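Local coordinates for protein TadZ (Pseudomonas aeruginosa, PDB 4LDA) that probably takes part in pilus assembly as an ATP-binding protein, and is represented here by its N-terminal CheY-like receiver domain, at residues His12-Ala26 with Ile104-Ile117. Numbering follows the deposited sequence.
Sequences HPGELDWLQNSLASA and ITYGARASELTGLI. With SO4 (sulfate ion), chain J.
Trp18, on helix 13-22, is clamped between the turn Thr105-Ala108 and Leu113 of helix 110-121, where the first helix packs on the turn and on the helix after it, on one face of the central sheet. Three observations place the indole. Its CG stands anti to the backbone N, which sends the ring across to the turn; NE1 donates to Ala108 O (2.9 Å), nearly straight at 170°, within the ring plane and onto a carbonyl lone pair; and both faces are occupied. Tyr106 CA lies 3.9 Å from the six-membered ring centroid on one face, with Gly107 CA over the five-membered ring, while Leu113 CD2 makes a third CH-pi contact from the opposite face. This is the junction of the first and last helices of a CheY-like receiver fold, whose parallel sheet has strand order 2-1-3-4-5; the two helix segments cross at -66° with axes 9.6 Å apart. Tyr106 continues the aromatic cluster: its edge meets the Trp18 face in an offset T-shape, and its own face receives the edge of His12, planes at 85°, and CG of Glu15, whose carboxylate is hydrogen-bonded to Ser55 OG and Gln11 N. Farther along, Leu23 CD2 reaches Ile117 CG1 (3.5 Å), both residues also resting on Phe53 of strand 51-55. Ser22 turns OG back to Trp18 O (2.6 Å), leaving CB against Leu113 CD2 (3.6 Å), and Thr114 CG2 packs on Ser22 O at 3.4 Å.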
loop_
_atom_site.group_PDB
_atom_site.type_symbol
_atom_site.label_atom_id
_atom_site.label_comp_id
_atom_site.label_asym_id
_atom_site.label_seq_id
_atom_site.Cartn_x
_atom_site.Cartn_y
_atom_site.Cartn_z
ATOM N N HIS A 12 9.028 -3.199 -9.239
ATOM C CA HIS A 12 9.227 -3.119 -10.689
ATOM C C HIS A 12 8.142 -2.179 -11.303
ATOM O O HIS A 12 7.065 -2.025 -10.725
ATOM C CB HIS A 12 9.289 -4.492 -11.384
ATOM C CG HIS A 12 8.010 -5.235 -11.455
ATOM N ND1 HIS A 12 7.179 -5.118 -12.552
ATOM C CD2 HIS A 12 7.493 -6.148 -10.600
ATOM C CE1 HIS A 12 6.166 -5.932 -12.316
ATOM N NE2 HIS A 12 6.316 -6.580 -11.155
ATOM N N PRO A 13 8.461 -1.488 -12.435
ATOM C CA PRO A 13 7.527 -0.483 -13.006
ATOM C C PRO A 13 6.144 -1.008 -13.421
ATOM O O PRO A 13 5.183 -0.226 -13.412
ATOM C CB PRO A 13 8.259 0.012 -14.262
ATOM C CG PRO A 13 9.676 -0.270 -14.008
ATOM C CD PRO A 13 9.729 -1.516 -13.197
ATOM N N GLY A 14 6.062 -2.291 -13.801
ATOM C CA GLY A 14 4.808 -2.920 -14.198
ATOM C C GLY A 14 3.758 -2.848 -13.108
ATOM O O GLY A 14 2.567 -2.727 -13.398
ATOM N N GLU A 15 4.195 -2.904 -11.844
ATOM C CA GLU A 15 3.321 -2.802 -10.673
ATOM C C GLU A 15 2.748 -1.400 -10.547
ATOM O O GLU A 15 1.564 -1.260 -10.284
ATOM C CB GLU A 15 4.061 -3.168 -9.384
ATOM C CG GLU A 15 4.431 -4.627 -9.236
ATOM C CD GLU A 15 5.266 -4.921 -8.003
ATOM O OE1 GLU A 15 6.053 -4.039 -7.592
ATOM O OE2 GLU A 15 5.156 -6.044 -7.464
ATOM N N LEU A 16 3.586 -0.364 -10.720
ATOM C CA LEU A 16 3.168 1.025 -10.620
ATOM C C LEU A 16 2.127 1.355 -11.698
ATOM O O LEU A 16 1.126 2.002 -11.380
ATOM C CB LEU A 16 4.365 1.963 -10.719
ATOM C CG LEU A 16 4.056 3.439 -10.452
ATOM C CD1 LEU A 16 3.634 3.676 -8.989
ATOM C CD2 LEU A 16 5.209 4.315 -10.866
ATOM N N ASP A 17 2.340 0.888 -12.943
ATOM C CA ASP A 17 1.407 1.092 -14.048
ATOM C C ASP A 17 0.066 0.431 -13.752
ATOM O O ASP A 17 -0.965 1.059 -13.964
ATOM C CB ASP A 17 1.983 0.557 -15.370
ATOM C CG ASP A 17 3.151 1.356 -15.907
ATOM O OD1 ASP A 17 3.196 2.583 -15.662
ATOM O OD2 ASP A 17 3.993 0.770 -16.627
ATOM N N TRP A 18 0.085 -0.818 -13.233
ATOM C CA TRP A 18 -1.087 -1.608 -12.855
ATOM C C TRP A 18 -1.905 -0.880 -11.770
ATOM O O TRP A 18 -3.127 -0.763 -11.891
ATOM C CB TRP A 18 -0.652 -3.005 -12.378
ATOM C CG TRP A 18 -1.705 -3.806 -11.644
ATOM C CD1 TRP A 18 -2.821 -4.389 -12.173
ATOM C CD2 TRP A 18 -1.652 -4.220 -10.269
ATOM N NE1 TRP A 18 -3.493 -5.082 -11.199
ATOM C CE2 TRP A 18 -2.798 -4.996 -10.020
ATOM C CE3 TRP A 18 -0.775 -3.953 -9.204
ATOM C CZ2 TRP A 18 -3.066 -5.555 -8.756
ATOM C CZ3 TRP A 18 -1.055 -4.484 -7.950
ATOM C CH2 TRP A 18 -2.173 -5.296 -7.740
ATOM N N LEU A 19 -1.222 -0.328 -10.765
ATOM C CA LEU A 19 -1.869 0.445 -9.714
ATOM C C LEU A 19 -2.484 1.733 -10.261
ATOM O O LEU A 19 -3.658 1.985 -9.990
ATOM C CB LEU A 19 -0.886 0.789 -8.580
ATOM C CG LEU A 19 -0.415 -0.339 -7.668
ATOM C CD1 LEU A 19 0.649 0.163 -6.730
ATOM C CD2 LEU A 19 -1.568 -0.956 -6.882
ATOM N N GLN A 20 -1.709 2.533 -11.034
ATOM C CA GLN A 20 -2.135 3.816 -11.601
ATOM C C GLN A 20 -3.333 3.677 -12.527
ATOM O O GLN A 20 -4.252 4.495 -12.448
ATOM C CB GLN A 20 -0.986 4.495 -12.362
ATOM C CG GLN A 20 0.013 5.155 -11.427
ATOM C CD GLN A 20 1.267 5.716 -12.063
ATOM O OE1 GLN A 20 1.696 5.303 -13.142
ATOM N NE2 GLN A 20 1.975 6.555 -11.321
ATOM N N ASN A 21 -3.319 2.663 -13.403
ATOM C CA ASN A 21 -4.377 2.420 -14.379
ATOM C C ASN A 21 -5.640 1.918 -13.720
ATOM O O ASN A 21 -6.717 2.384 -14.079
ATOM C CB ASN A 21 -3.917 1.418 -15.451
ATOM C CG ASN A 21 -2.862 1.955 -16.406
ATOM O OD1 ASN A 21 -2.694 3.173 -16.595
ATOM N ND2 ASN A 21 -2.148 1.060 -17.066
ATOM N N SER A 22 -5.516 0.989 -12.757
ATOM C CA SER A 22 -6.654 0.415 -12.041
ATOM C C SER A 22 -7.347 1.441 -11.154
ATOM O O SER A 22 -8.587 1.422 -11.069
ATOM C CB SER A 22 -6.207 -0.766 -11.181
ATOM O OG SER A 22 -5.555 -1.762 -11.950
ATOM N N LEU A 23 -6.563 2.337 -10.504
ATOM C CA LEU A 23 -7.108 3.283 -9.536
ATOM C C LEU A 23 -7.324 4.681 -10.086
ATOM O O LEU A 23 -7.648 5.577 -9.306
ATOM C CB LEU A 23 -6.162 3.364 -8.318
ATOM C CG LEU A 23 -6.076 2.082 -7.461
ATOM C CD1 LEU A 23 -4.994 2.189 -6.401
ATOM C CD2 LEU A 23 -7.380 1.778 -6.853
ATOM N N ALA A 24 -7.237 4.859 -11.408
ATOM C CA ALA A 24 -7.366 6.139 -12.091
ATOM C C ALA A 24 -8.679 6.897 -11.727
ATOM O O ALA A 24 -8.663 8.122 -11.565
ATOM C CB ALA A 24 -7.286 5.925 -13.590
ATOM N N SER A 25 -9.787 6.181 -11.603
ATOM C CA SER A 25 -11.110 6.727 -11.225
ATOM C C SER A 25 -11.166 7.149 -9.730
ATOM O O SER A 25 -11.902 8.057 -9.392
ATOM C CB SER A 25 -12.207 5.696 -11.500
ATOM O OG SER A 25 -11.929 4.451 -10.864
ATOM N N ALA A 26 -10.377 6.505 -8.860
ATOM C CA ALA A 26 -10.348 6.756 -7.421
ATOM C C ALA A 26 -9.367 7.862 -7.011
ATOM O O ALA A 26 -9.546 8.498 -5.980
ATOM C CB ALA A 26 -9.983 5.481 -6.694
ATOM N N ILE A 104 -2.806 -8.067 -1.876
ATOM C CA ILE A 104 -3.287 -8.255 -3.246
ATOM C C ILE A 104 -2.142 -8.812 -4.085
ATOM O O ILE A 104 -0.975 -8.645 -3.738
ATOM C CB ILE A 104 -3.896 -6.952 -3.867
ATOM C CG1 ILE A 104 -2.920 -5.757 -3.764
ATOM C CG2 ILE A 104 -5.246 -6.630 -3.186
ATOM C CD1 ILE A 104 -3.324 -4.472 -4.473
ATOM N N THR A 105 -2.482 -9.520 -5.153
ATOM C CA THR A 105 -1.475 -10.065 -6.050
ATOM C C THR A 105 -1.446 -9.184 -7.294
ATOM O O THR A 105 -2.487 -8.794 -7.833
ATOM C CB THR A 105 -1.706 -11.563 -6.369
ATOM O OG1 THR A 105 -1.673 -12.290 -5.148
ATOM C CG2 THR A 105 -0.642 -12.152 -7.306
ATOM N N TYR A 106 -0.217 -8.849 -7.715
ATOM C CA TYR A 106 0.044 -8.072 -8.913
ATOM C C TYR A 106 -0.615 -8.729 -10.119
ATOM O O TYR A 106 -0.440 -9.922 -10.341
ATOM C CB TYR A 106 1.552 -7.928 -9.122
ATOM C CG TYR A 106 1.938 -7.441 -10.491
ATOM C CD1 TYR A 106 1.546 -6.184 -10.939
ATOM C CD2 TYR A 106 2.754 -8.203 -11.314
ATOM C CE1 TYR A 106 1.892 -5.732 -12.209
ATOM C CE2 TYR A 106 3.118 -7.761 -12.580
ATOM C CZ TYR A 106 2.703 -6.513 -13.015
ATOM O OH TYR A 106 3.059 -6.058 -14.255
ATOM N N GLY A 107 -1.402 -7.961 -10.851
ATOM C CA GLY A 107 -2.118 -8.461 -12.014
ATOM C C GLY A 107 -3.560 -8.810 -11.725
ATOM O O GLY A 107 -4.245 -9.389 -12.575
ATOM N N ALA A 108 -4.028 -8.494 -10.519
ATOM C CA ALA A 108 -5.426 -8.734 -10.148
ATOM C C ALA A 108 -6.337 -7.778 -10.927
ATOM O O ALA A 108 -5.891 -6.702 -11.312
ATOM C CB ALA A 108 -5.607 -8.559 -8.652
ATOM N N ARG A 109 -7.599 -8.157 -11.176
ATOM C CA ARG A 109 -8.561 -7.309 -11.897
ATOM C C ARG A 109 -8.628 -5.909 -11.278
ATOM O O ARG A 109 -8.541 -5.783 -10.051
ATOM C CB ARG A 109 -9.966 -7.954 -11.883
ATOM C CG ARG A 109 -10.038 -9.220 -12.692
ATOM C CD ARG A 109 -11.398 -9.867 -12.610
ATOM N NE ARG A 109 -11.421 -11.121 -13.364
ATOM C CZ ARG A 109 -12.481 -11.915 -13.472
ATOM N NH1 ARG A 109 -13.622 -11.597 -12.872
ATOM N NH2 ARG A 109 -12.408 -13.034 -14.181
ATOM N N ALA A 110 -8.797 -4.866 -12.114
ATOM C CA ALA A 110 -8.905 -3.487 -11.646
ATOM C C ALA A 110 -10.061 -3.303 -10.642
ATOM O O ALA A 110 -9.908 -2.542 -9.693
ATOM C CB ALA A 110 -9.103 -2.552 -12.830
ATOM N N SER A 111 -11.182 -4.040 -10.826
ATOM C CA SER A 111 -12.375 -3.983 -9.973
ATOM C C SER A 111 -12.058 -4.453 -8.537
ATOM O O SER A 111 -12.725 -4.015 -7.598
ATOM C CB SER A 111 -13.513 -4.811 -10.569
ATOM O OG SER A 111 -13.145 -6.166 -10.744
ATOM N N GLU A 112 -11.024 -5.298 -8.368
ATOM C CA GLU A 112 -10.592 -5.779 -7.063
ATOM C C GLU A 112 -9.894 -4.675 -6.300
ATOM O O GLU A 112 -10.057 -4.589 -5.080
ATOM C CB GLU A 112 -9.672 -6.993 -7.197
ATOM C CG GLU A 112 -10.357 -8.258 -7.708
ATOM C CD GLU A 112 -9.451 -9.471 -7.799
ATOM O OE1 GLU A 112 -8.706 -9.733 -6.826
ATOM O OE2 GLU A 112 -9.525 -10.188 -8.825
ATOM N N LEU A 113 -9.161 -3.807 -7.016
ATOM C CA LEU A 113 -8.437 -2.674 -6.443
ATOM C C LEU A 113 -9.383 -1.544 -6.090
ATOM O O LEU A 113 -9.252 -0.990 -5.012
ATOM C CB LEU A 113 -7.337 -2.167 -7.402
ATOM C CG LEU A 113 -5.928 -2.755 -7.172
ATOM C CD1 LEU A 113 -5.910 -4.248 -7.382
ATOM C CD2 LEU A 113 -4.968 -2.158 -8.109
ATOM N N THR A 114 -10.336 -1.199 -6.975
ATOM C CA THR A 114 -11.332 -0.136 -6.722
ATOM C C THR A 114 -12.270 -0.569 -5.599
ATOM O O THR A 114 -12.692 0.276 -4.808
ATOM C CB THR A 114 -12.121 0.241 -7.980
ATOM O OG1 THR A 114 -12.710 -0.936 -8.519
ATOM C CG2 THR A 114 -11.267 0.907 -9.024
ATOM N N GLY A 115 -12.562 -1.872 -5.529
ATOM C CA GLY A 115 -13.388 -2.462 -4.487
ATOM C C GLY A 115 -12.743 -2.340 -3.124
ATOM O O GLY A 115 -13.410 -1.958 -2.153
ATOM N N LEU A 116 -11.436 -2.644 -3.052
ATOM C CA LEU A 116 -10.630 -2.534 -1.844
ATOM C C LEU A 116 -10.565 -1.084 -1.335
ATOM O O LEU A 116 -10.701 -0.865 -0.137
ATOM C CB LEU A 116 -9.214 -3.053 -2.150
ATOM C CG LEU A 116 -8.098 -2.789 -1.119
ATOM C CD1 LEU A 116 -8.389 -3.438 0.204
ATOM C CD2 LEU A 116 -6.801 -3.274 -1.625
ATOM N N ILE A 117 -10.375 -0.106 -2.238
ATOM C CA ILE A 117 -10.293 1.323 -1.910
ATOM C C ILE A 117 -11.645 1.809 -1.383
ATOM O O ILE A 117 -11.658 2.580 -0.424
ATOM C CB ILE A 117 -9.805 2.141 -3.144
ATOM C CG1 ILE A 117 -8.357 1.760 -3.491
ATOM C CG2 ILE A 117 -9.963 3.656 -2.998
ATOM C CD1 ILE A 117 -7.257 1.835 -2.358
HETATM S S SO4 J . -12.198 -5.481 -14.409
HETATM O O1 SO4 J . -12.327 -5.992 -15.777
HETATM O O2 SO4 J . -10.772 -5.347 -14.094
HETATM O O3 SO4 J . -12.837 -4.163 -14.282
HETATM O O4 SO4 J . -12.847 -6.434 -13.504
#